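Local coordinates for amino acid adenylation domain-containing protein (Bacillus stratosphericus LAMA 585, PDB 6ULY) that probably selects a keto acid and activates it as the acyl adenylate, serving as the first adenylation domain of a nonribosomal depsipeptide synthetase, at residues Val196-Lys201 with Gly414-Lys419; Asn207-Glu212 with Ala265-Ala270; Asp247-Ile250 with Arg255-Asp258; Leu356-Thr361 with Leu443-Glu448. All coordinates share one frame; numbering follows the deposited sequence.

Contact 1: residues Val196-Lys201 with Gly414-Lys419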
# COMPACT_ATOMS: atom_id res chain seq x y z
N VAL A 196 -4.01 23.01 12.93
CA VAL A 196 -4.91 22.49 13.95
C VAL A 196 -5.87 23.58 14.41
O VAL A 196 -7.10 23.39 14.41
CB VAL A 196 -4.10 21.91 15.12
CG1 VAL A 196 -5.01 21.52 16.26
CG2 VAL A 196 -3.28 20.71 14.64
N LEU A 197 -5.34 24.74 14.79
CA LEU A 197 -6.20 25.81 15.30
C LEU A 197 -7.20 26.27 14.25
O LEU A 197 -8.31 26.69 14.60
CB LEU A 197 -5.36 26.99 15.77
CG LEU A 197 -4.67 26.80 17.12
CD1 LEU A 197 -3.74 27.97 17.39
CD2 LEU A 197 -5.70 26.68 18.23
N ALA A 198 -6.83 26.21 12.97
CA ALA A 198 -7.77 26.57 11.91
C ALA A 198 -8.96 25.63 11.89
O ALA A 198 -10.10 26.06 11.70
CB ALA A 198 -7.06 26.57 10.56
N ASN A 199 -8.71 24.33 12.08
CA ASN A 199 -9.82 23.39 12.19
C ASN A 199 -10.62 23.63 13.47
O ASN A 199 -11.85 23.61 13.45
CB ASN A 199 -9.29 21.96 12.17
CG ASN A 199 -10.40 20.93 12.20
OD1 ASN A 199 -11.05 20.73 13.22
ND2 ASN A 199 -10.62 20.27 11.07
N VAL A 200 -9.93 23.88 14.58
CA VAL A 200 -10.62 24.15 15.83
C VAL A 200 -11.53 25.36 15.67
O VAL A 200 -12.72 25.32 16.02
CB VAL A 200 -9.60 24.36 16.97
CG1 VAL A 200 -10.25 25.09 18.13
CG2 VAL A 200 -9.03 23.03 17.42
N LYS A 201 -10.99 26.46 15.13
CA LYS A 201 -11.79 27.68 15.00
C LYS A 201 -12.92 27.49 14.01
O LYS A 201 -14.04 27.97 14.24
CB LYS A 201 -10.88 28.84 14.58
CG LYS A 201 -9.85 29.18 15.65
CD LYS A 201 -8.84 30.22 15.17
CE LYS A 201 -7.88 30.58 16.28
NZ LYS A 201 -6.83 31.53 15.84
N GLY A 414 -7.94 24.23 2.09
CA GLY A 414 -8.15 25.06 3.24
C GLY A 414 -6.91 25.20 4.11
O GLY A 414 -5.83 24.70 3.79
N PRO A 415 -7.07 25.89 5.23
CA PRO A 415 -5.94 26.14 6.14
C PRO A 415 -5.69 25.05 7.17
O PRO A 415 -4.79 25.22 8.00
CB PRO A 415 -6.36 27.44 6.82
CG PRO A 415 -7.86 27.31 6.92
CD PRO A 415 -8.30 26.57 5.69
N THR A 416 -6.46 23.96 7.15
CA THR A 416 -6.35 22.91 8.15
C THR A 416 -5.47 21.76 7.68
O THR A 416 -5.31 20.78 8.42
CB THR A 416 -7.73 22.37 8.51
OG1 THR A 416 -8.23 21.57 7.43
CG2 THR A 416 -8.71 23.50 8.79
N THR A 417 -4.89 21.85 6.49
CA THR A 417 -4.15 20.74 5.92
C THR A 417 -2.80 20.57 6.62
O THR A 417 -2.15 21.55 6.99
CB THR A 417 -3.94 20.95 4.42
OG1 THR A 417 -5.21 20.98 3.76
CG2 THR A 417 -3.11 19.84 3.83
N MET A 418 -2.40 19.32 6.81
CA MET A 418 -1.12 19.00 7.41
C MET A 418 0.03 19.63 6.62
O MET A 418 -0.11 20.01 5.45
CB MET A 418 -0.92 17.48 7.43
CG MET A 418 -1.00 16.86 6.04
SD MET A 418 -0.37 15.17 5.96
CE MET A 418 -0.61 14.83 4.22
N LYS A 419 1.19 19.73 7.27
CA LYS A 419 2.41 20.04 6.54
C LYS A 419 2.73 18.96 5.53
O LYS A 419 3.34 19.23 4.49
CB LYS A 419 3.59 20.21 7.49
CG LYS A 419 3.51 21.38 8.44
CD LYS A 419 4.85 21.59 9.12
CE LYS A 419 4.79 22.66 10.19
NZ LYS A 419 6.13 22.89 10.81

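Contact 2: residues Asn207-Glu212 with Ala265-Ala270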
# COMPACT_ATOMS: atom_id res chain seq x y z
N ASN A 207 -20.33 24.78 14.70
CA ASN A 207 -21.16 24.15 15.73
C ASN A 207 -21.61 25.11 16.81
O ASN A 207 -22.46 24.73 17.63
CB ASN A 207 -20.39 22.99 16.38
CG ASN A 207 -20.18 21.83 15.45
OD1 ASN A 207 -21.08 21.02 15.23
ND2 ASN A 207 -18.98 21.74 14.88
N GLN A 208 -21.08 26.33 16.84
CA GLN A 208 -21.41 27.30 17.89
C GLN A 208 -21.02 26.76 19.26
O GLN A 208 -21.72 26.98 20.25
CB GLN A 208 -22.89 27.69 17.84
CG GLN A 208 -23.30 28.36 16.53
CD GLN A 208 -24.78 28.70 16.48
OE1 GLN A 208 -25.28 29.46 17.32
NE2 GLN A 208 -25.48 28.14 15.51
N PHE A 209 -19.91 26.04 19.32
CA PHE A 209 -19.38 25.59 20.59
C PHE A 209 -19.06 26.79 21.48
O PHE A 209 -18.69 27.86 20.99
CB PHE A 209 -18.13 24.73 20.39
CG PHE A 209 -18.40 23.39 19.75
CD1 PHE A 209 -19.61 22.74 19.95
CD2 PHE A 209 -17.45 22.79 18.95
CE1 PHE A 209 -19.85 21.51 19.37
CE2 PHE A 209 -17.68 21.56 18.36
CZ PHE A 209 -18.89 20.92 18.57
N THR A 210 -19.20 26.60 22.79
CA THR A 210 -19.02 27.67 23.75
C THR A 210 -18.36 27.13 25.01
O THR A 210 -18.24 25.91 25.21
CB THR A 210 -20.36 28.32 24.11
OG1 THR A 210 -21.25 27.31 24.60
CG2 THR A 210 -20.98 28.99 22.90
N GLN A 211 -17.94 28.05 25.87
CA GLN A 211 -17.31 27.69 27.14
C GLN A 211 -18.28 26.98 28.08
O GLN A 211 -17.83 26.37 29.06
CB GLN A 211 -16.75 28.93 27.83
CG GLN A 211 -16.00 28.64 29.12
CD GLN A 211 -15.38 29.88 29.74
OE1 GLN A 211 -15.51 30.12 30.94
NE2 GLN A 211 -14.68 30.66 28.92
N GLU A 212 -19.58 27.04 27.81
CA GLU A 212 -20.58 26.40 28.65
C GLU A 212 -20.86 24.96 28.25
O GLU A 212 -21.60 24.27 28.96
CB GLU A 212 -21.89 27.19 28.63
CG GLU A 212 -22.02 28.17 29.80
CD GLU A 212 -20.82 29.09 29.93
OE1 GLU A 212 -20.50 29.79 28.95
OE2 GLU A 212 -20.19 29.10 31.01
N ALA A 265 -23.72 15.78 30.04
CA ALA A 265 -22.94 16.17 28.87
C ALA A 265 -23.83 16.84 27.83
O ALA A 265 -24.97 16.43 27.60
CB ALA A 265 -22.26 14.94 28.26
N THR A 266 -23.30 17.90 27.22
CA THR A 266 -23.99 18.59 26.14
C THR A 266 -23.50 18.17 24.76
O THR A 266 -24.21 18.38 23.77
CB THR A 266 -23.85 20.11 26.29
OG1 THR A 266 -22.49 20.50 26.02
CG2 THR A 266 -24.22 20.54 27.72
N LYS A 267 -22.31 17.57 24.67
CA LYS A 267 -21.79 17.13 23.38
C LYS A 267 -20.92 15.90 23.58
O LYS A 267 -20.31 15.71 24.64
CB LYS A 267 -21.00 18.24 22.68
CG LYS A 267 -19.72 18.64 23.40
CD LYS A 267 -18.99 19.76 22.67
CE LYS A 267 -17.62 20.00 23.29
NZ LYS A 267 -16.86 21.07 22.61
N THR A 268 -20.86 15.08 22.53
CA THR A 268 -20.07 13.86 22.52
C THR A 268 -19.96 13.42 21.07
O THR A 268 -20.56 14.02 20.17
CB THR A 268 -20.71 12.77 23.40
OG1 THR A 268 -19.80 11.68 23.57
CG2 THR A 268 -22.00 12.25 22.78
N TRP A 269 -19.18 12.36 20.83
CA TRP A 269 -19.06 11.84 19.47
C TRP A 269 -18.62 10.39 19.51
O TRP A 269 -18.14 9.88 20.53
CB TRP A 269 -18.07 12.66 18.64
CG TRP A 269 -16.64 12.27 18.85
CD1 TRP A 269 -15.85 12.58 19.92
CD2 TRP A 269 -15.81 11.53 17.94
NE1 TRP A 269 -14.59 12.06 19.74
CE2 TRP A 269 -14.54 11.42 18.53
CE3 TRP A 269 -16.03 10.95 16.69
CZ2 TRP A 269 -13.49 10.74 17.91
CZ3 TRP A 269 -14.99 10.28 16.08
CH2 TRP A 269 -13.74 10.18 16.69
N ALA A 270 -18.77 9.73 18.36
CA ALA A 270 -18.30 8.37 18.15
C ALA A 270 -18.48 8.04 16.67
O ALA A 270 -19.29 8.67 15.98
CB ALA A 270 -19.07 7.37 19.02

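Contact 3: residues Asp247-Ile250 with Arg255-Asp258. With SO4 (sulfate ion), chain N; SO4 (sulfate ion), chain O.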
# COMPACT_ATOMS: atom_id res chain seq x y z
N ASP A 247 -11.56 1.43 26.36
CA ASP A 247 -11.83 0.05 26.76
C ASP A 247 -13.13 -0.05 27.55
O ASP A 247 -13.91 -0.99 27.37
CB ASP A 247 -10.66 -0.48 27.59
CG ASP A 247 -9.33 -0.29 26.90
OD1 ASP A 247 -8.96 0.87 26.62
OD2 ASP A 247 -8.64 -1.30 26.64
N ASP A 248 -13.39 0.93 28.44
CA ASP A 248 -14.57 0.85 29.28
C ASP A 248 -15.85 0.95 28.46
O ASP A 248 -16.88 0.37 28.85
CB ASP A 248 -14.55 1.96 30.34
CG ASP A 248 -13.34 1.86 31.26
OD1 ASP A 248 -12.89 2.91 31.77
OD2 ASP A 248 -12.84 0.74 31.46
N PHE A 249 -15.83 1.67 27.34
CA PHE A 249 -17.04 1.75 26.52
C PHE A 249 -17.30 0.45 25.78
O PHE A 249 -18.41 -0.09 25.83
CB PHE A 249 -16.96 2.90 25.52
CG PHE A 249 -18.01 2.82 24.46
CD1 PHE A 249 -19.30 3.27 24.70
CD2 PHE A 249 -17.73 2.25 23.23
CE1 PHE A 249 -20.28 3.17 23.73
CE2 PHE A 249 -18.70 2.14 22.26
CZ PHE A 249 -19.98 2.60 22.50
N ILE A 250 -16.30 -0.06 25.05
CA ILE A 250 -16.55 -1.26 24.25
C ILE A 250 -16.85 -2.44 25.15
O ILE A 250 -17.54 -3.38 24.75
CB ILE A 250 -15.37 -1.55 23.29
CG1 ILE A 250 -14.08 -1.80 24.06
CG2 ILE A 250 -15.19 -0.42 22.29
CD1 ILE A 250 -13.73 -3.27 24.21
N ARG A 255 -22.43 2.28 29.24
CA ARG A 255 -21.74 3.29 30.03
C ARG A 255 -21.79 4.66 29.36
O ARG A 255 -21.80 5.68 30.05
CB ARG A 255 -20.29 2.88 30.27
CG ARG A 255 -20.16 1.85 31.35
CD ARG A 255 -18.76 1.28 31.42
NE ARG A 255 -18.69 0.28 32.48
CZ ARG A 255 -17.71 -0.61 32.61
NH1 ARG A 255 -16.71 -0.64 31.75
NH2 ARG A 255 -17.75 -1.48 33.62
N TRP A 256 -21.79 4.69 28.03
CA TRP A 256 -21.98 5.96 27.32
C TRP A 256 -23.20 6.68 27.86
O TRP A 256 -23.15 7.87 28.19
CB TRP A 256 -22.11 5.70 25.82
CG TRP A 256 -21.77 6.87 24.94
CD1 TRP A 256 -21.20 8.06 25.31
CD2 TRP A 256 -21.98 6.95 23.52
NE1 TRP A 256 -21.04 8.87 24.21
CE2 TRP A 256 -21.51 8.22 23.10
CE3 TRP A 256 -22.52 6.08 22.57
CZ2 TRP A 256 -21.57 8.63 21.77
CZ3 TRP A 256 -22.57 6.50 21.25
CH2 TRP A 256 -22.10 7.76 20.86
N LEU A 257 -24.32 5.97 27.97
CA LEU A 257 -25.53 6.58 28.52
C LEU A 257 -25.30 7.06 29.95
O LEU A 257 -25.58 8.21 30.28
CB LEU A 257 -26.69 5.59 28.45
CG LEU A 257 -27.04 5.07 27.05
CD1 LEU A 257 -28.36 4.29 27.09
CD2 LEU A 257 -27.12 6.20 26.04
N ASP A 258 -24.77 6.18 30.81
CA ASP A 258 -24.51 6.56 32.19
C ASP A 258 -23.68 7.83 32.26
O ASP A 258 -23.94 8.72 33.08
CB ASP A 258 -23.75 5.44 32.92
CG ASP A 258 -24.50 4.14 32.93
OD1 ASP A 258 -25.68 4.11 32.52
OD2 ASP A 258 -23.89 3.13 33.34
S SO4 N . -15.15 -3.89 32.86
O1 SO4 N . -15.15 -2.87 31.85
O2 SO4 N . -14.03 -4.76 32.66
O3 SO4 N . -15.05 -3.27 34.16
O4 SO4 N . -16.37 -4.64 32.79
S SO4 O . -18.39 0.03 37.11
O1 SO4 O . -18.28 1.09 36.16
O2 SO4 O . -19.08 -1.08 36.52
O3 SO4 O . -17.07 -0.39 37.51
O4 SO4 O . -19.11 0.49 38.26

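Contact 4: residues Leu356-Thr361 with Leu443-Glu448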
# COMPACT_ATOMS: atom_id res chain seq x y z
N LEU A 356 -30.28 11.36 1.71
CA LEU A 356 -30.56 11.41 0.28
C LEU A 356 -30.68 9.99 -0.26
O LEU A 356 -29.82 9.15 0.02
CB LEU A 356 -29.48 12.17 -0.48
CG LEU A 356 -29.30 13.64 -0.10
CD1 LEU A 356 -28.03 14.20 -0.71
CD2 LEU A 356 -30.51 14.45 -0.55
N THR A 357 -31.72 9.75 -1.05
CA THR A 357 -31.95 8.45 -1.67
C THR A 357 -32.01 8.62 -3.18
O THR A 357 -32.66 9.55 -3.68
CB THR A 357 -33.24 7.80 -1.15
OG1 THR A 357 -33.04 7.37 0.20
CG2 THR A 357 -33.63 6.61 -2.00
N PHE A 358 -31.34 7.72 -3.89
CA PHE A 358 -31.24 7.81 -5.34
C PHE A 358 -31.44 6.43 -5.95
O PHE A 358 -31.33 5.40 -5.28
CB PHE A 358 -29.88 8.35 -5.79
CG PHE A 358 -29.53 9.69 -5.20
CD1 PHE A 358 -30.06 10.85 -5.72
CD2 PHE A 358 -28.64 9.77 -4.14
CE1 PHE A 358 -29.73 12.08 -5.18
CE2 PHE A 358 -28.31 11.00 -3.60
CZ PHE A 358 -28.85 12.15 -4.12
N GLU A 359 -31.72 6.42 -7.25
CA GLU A 359 -31.80 5.17 -7.99
C GLU A 359 -30.41 4.56 -8.11
O GLU A 359 -29.42 5.26 -8.34
CB GLU A 359 -32.39 5.41 -9.38
CG GLU A 359 -33.22 4.26 -9.92
CD GLU A 359 -34.59 4.17 -9.28
OE1 GLU A 359 -35.04 5.18 -8.68
OE2 GLU A 359 -35.23 3.10 -9.36
N GLU A 360 -30.33 3.23 -7.94
CA GLU A 360 -29.05 2.55 -8.12
C GLU A 360 -28.55 2.68 -9.55
O GLU A 360 -27.33 2.64 -9.78
CB GLU A 360 -29.19 1.07 -7.74
CG GLU A 360 -29.08 0.79 -6.25
CD GLU A 360 -29.15 -0.69 -5.92
OE1 GLU A 360 -28.52 -1.10 -4.91
OE2 GLU A 360 -29.82 -1.44 -6.65
N THR A 361 -29.45 2.83 -10.51
CA THR A 361 -29.04 2.92 -11.91
C THR A 361 -28.26 4.20 -12.19
O THR A 361 -27.41 4.22 -13.08
CB THR A 361 -30.27 2.85 -12.82
OG1 THR A 361 -30.89 1.56 -12.68
CG2 THR A 361 -29.88 3.08 -14.27
N LEU A 443 -14.79 8.99 -2.20
CA LEU A 443 -15.75 9.26 -3.25
C LEU A 443 -17.01 9.85 -2.65
O LEU A 443 -17.44 9.46 -1.56
CB LEU A 443 -16.09 7.98 -4.03
CG LEU A 443 -14.91 7.26 -4.68
CD1 LEU A 443 -15.39 5.98 -5.35
CD2 LEU A 443 -14.22 8.16 -5.69
N GLY A 444 -17.60 10.80 -3.37
CA GLY A 444 -18.84 11.40 -2.91
C GLY A 444 -19.32 12.43 -3.91
O GLY A 444 -18.81 12.52 -5.03
N PHE A 445 -20.31 13.21 -3.48
CA PHE A 445 -20.88 14.25 -4.32
C PHE A 445 -21.22 15.45 -3.45
O PHE A 445 -21.24 15.38 -2.22
CB PHE A 445 -22.12 13.75 -5.08
CG PHE A 445 -23.22 13.28 -4.19
CD1 PHE A 445 -24.23 14.15 -3.80
CD2 PHE A 445 -23.26 11.97 -3.74
CE1 PHE A 445 -25.25 13.72 -2.98
CE2 PHE A 445 -24.28 11.54 -2.91
CZ PHE A 445 -25.28 12.42 -2.53
N LEU A 446 -21.48 16.57 -4.12
CA LEU A 446 -21.96 17.78 -3.47
C LEU A 446 -23.39 18.03 -3.91
O LEU A 446 -23.75 17.78 -5.07
CB LEU A 446 -21.07 18.98 -3.81
CG LEU A 446 -19.78 19.09 -2.99
CD1 LEU A 446 -18.81 20.09 -3.61
CD2 LEU A 446 -20.09 19.50 -1.56
N HIS A 447 -24.22 18.49 -2.97
CA HIS A 447 -25.63 18.74 -3.24
C HIS A 447 -26.03 19.92 -2.37
O HIS A 447 -26.02 19.81 -1.14
CB HIS A 447 -26.47 17.50 -2.92
CG HIS A 447 -27.95 17.74 -3.02
ND1 HIS A 447 -28.66 17.50 -4.17
CD2 HIS A 447 -28.84 18.19 -2.11
CE1 HIS A 447 -29.93 17.80 -3.97
NE2 HIS A 447 -30.07 18.22 -2.72
N GLU A 448 -26.36 21.04 -3.00
CA GLU A 448 -26.66 22.28 -2.28
C GLU A 448 -25.49 22.70 -1.39
O GLU A 448 -25.68 23.24 -0.30
CB GLU A 448 -27.94 22.15 -1.44
CG GLU A 448 -29.18 21.77 -2.25
CD GLU A 448 -29.56 22.83 -3.27
OE1 GLU A 448 -29.39 24.03 -2.98
OE2 GLU A 448 -30.04 22.45 -4.36

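Contact 1: residues Val196-Lys201 with Gly414-Lys419
Ala198 and Asn199, on one side of helix 193-207, receive Pro415 and Thr416 of the loop between strands 408-413 and 420-421. The apolar part comes first. Ala198 points its methyl toward the loop, with CB 3.8 Å from Pro415 CG and 3.7 Å from Pro415 O; alanine suits a helix surface that must let a backbone come this close. Beside it, the methyl of Thr416 presses on the helix backbone itself, CG2 standing 3.4 Å from Asn199 N and 3.8 Å from Asn199 CB. The rotamer of Thr416 sorts its two branches: at chi1 73° OG1 sits between the backbone N and the carbonyl carbon, while CG2 lies anti to the carbonyl carbon and is presented to the helix.

The polar groups work with a third element, the segment at and before strand 338-342. Thr416 OG1 is hydrogen-bonded to Ile336 O. Asn199 has CG anti to its own N (chi1 -176°), which carries the amide past the loop so that ND2 bonds Ala339 O and, weakly, Ile336 O, while OD1 has a weak bond with Ser338 OG. Helix and loop thus both bond to the same short piece of chain, residues 336-339.

The loop's sequence, with the end of the preceding strand, is consistent with the A6 core motif of adenylation domains. The outside hydrogen bonds fix the rotation of Thr416 and of the Asn199 amide, leaving methyl and ring packing as the chemistry between the two segments.

Contact 2: residues Asn207-Glu212 with Ala265-Ala270
Phe209 offers a ring face to the end of Lys267, and this one pair carries the contact. The ammonium NZ of Lys267 lies 4.0 Å from the centroid of the Phe209 ring and only 12° off its normal, a cation-pi interaction almost squarely over the middle. Two atoms back from Lys267 NZ, CD makes a CH-pi contact with the same face, 4.3 Å from the centroid of Phe209 and nearer the side of CE1, from which it is 3.8 Å. A lysine is apt here because its methylenes can lie in a buried setting while its charge is met by the pi cloud.

The next shell holds both partners in place. Lys267 NZ also gives a hydrogen bond to Asn234 OD1 of helix 224-237, so the buried ammonium is not left to the ring alone. At chi1 65° Lys267 CG lies between the backbone N and the carbonyl carbon, and from there the extended chain runs to the ring. On the opposite face of Phe209, Asn207 CB sits 3.3 Å above the ring plane. Val233 and Cys297 touch both Phe209 and Lys267.

Further out, Gln208 leaves helix 193-207 with a positive phi (60°), turning the chain into the loop that leads to strand 214-217. This loop packs on the start of the adjacent parallel strand 267-270, in the mixed sheet of the ANL adenylating fold.

Contact 3: residues Asp247-Ile250 with Arg255-Asp258
Phe249 and Trp256 form the tightly packed half of a helix-loop-helix unit, helices 246-251 and 255-262, within the crossover between parallel strands 240-243 and 267-270. An edge of the Phe249 ring meets the start of the tryptophan side chain, CE1 lying 3.8 Å from Trp256 CB. The ring planes are nearly perpendicular, at 86°, yet the approach is oblique. Phe249 has CG anti to its N (chi1 166°), which swings the ring toward the second helix; Trp218 stacks on it, and Trp218 and Phe275 meet Trp256 edge-to-face. Large flat side chains suit this buried seam.

The other half is looser and polar. Arg255, extended from CG to NE, runs past the carbonyl of Asp248, its CD 3.3 Å from Asp248 O, and leads its guanidinium to two sulfate ions, probably from the crystallisation liquor. Arg255 NH1 binds O1 of one sulfate (chain N) at 2.7 Å, and Arg255 NH2 binds O2 of the other (chain O) at 3.2 Å. Asp248 OD2, 4.1 Å from Arg255 NH1, lies well out of the guanidinium plane, without a salt bridge. The direct bond runs from Arg255 NH1 to Asp248 O, 3.1 Å long, meeting a lone pair in the carbonyl plane.

Contact 4: residues Leu356-Thr361 with Leu443-Glu448
Phe358 turns its ring edge toward the face of Phe445, an offset edge-to-face pair with centroids 5.5 Å apart and planes at 85°. The two side chains come from opposite directions, and their nearest atoms, Phe358 CE2 and Phe445 CZ, are 3.5 Å apart. Leu356, two residues before Phe358 and so on the same side of its strand, reaches Phe445 differently: its CD1 lies close to the plane of that ring, at the edge, 3.6 Å from CE1. Leu356 CD1 also comes within 4.2 Å of His447 CG, with CD2 over one face of the imidazole toward its rim. A branched leucine suits this place between two rings. His447 ND1 is hydrogen-bonded to Asp405 OD1.

Leu367 touches both phenylalanines, and Thr452 of strand 450-456 touches Leu356 and Phe445. The axes of strands 356-359 and 443-447 pass 11.5 Å apart, a separation bridged by side chains. This is packing between two layers: a two-stranded antiparallel sheet (355-359 with 377-381) against the five-stranded antiparallel sheet that contains strand 438-447, consistent with the beta-rich subdomain of ANL adenylating enzymes.

Contacts 2 and 3 are the pair that meet directly: Trp256 NE1 lies 3.1 Å from Thr268 OG1, probably a hydrogen bond, and Trp256 CH2 packs 3.6 Å from Ala270 CB, joining the helical crossover to the strand that follows it. Contact 1 shares helix 193-207 with contact 2, whose loop begins at its end; their centres are 19 Å apart. Contact 4 touches none of the others; its centre is 28 Å from contact 1, 29 Å from contact 2 and 34 Å from contact 3. None of the side chains measured touches the bound keto acyl adenylate: that of Asn199 is about 7 Å from it, those of Phe209 and Phe445 about 11 Å, and Trp256 about 13 Å.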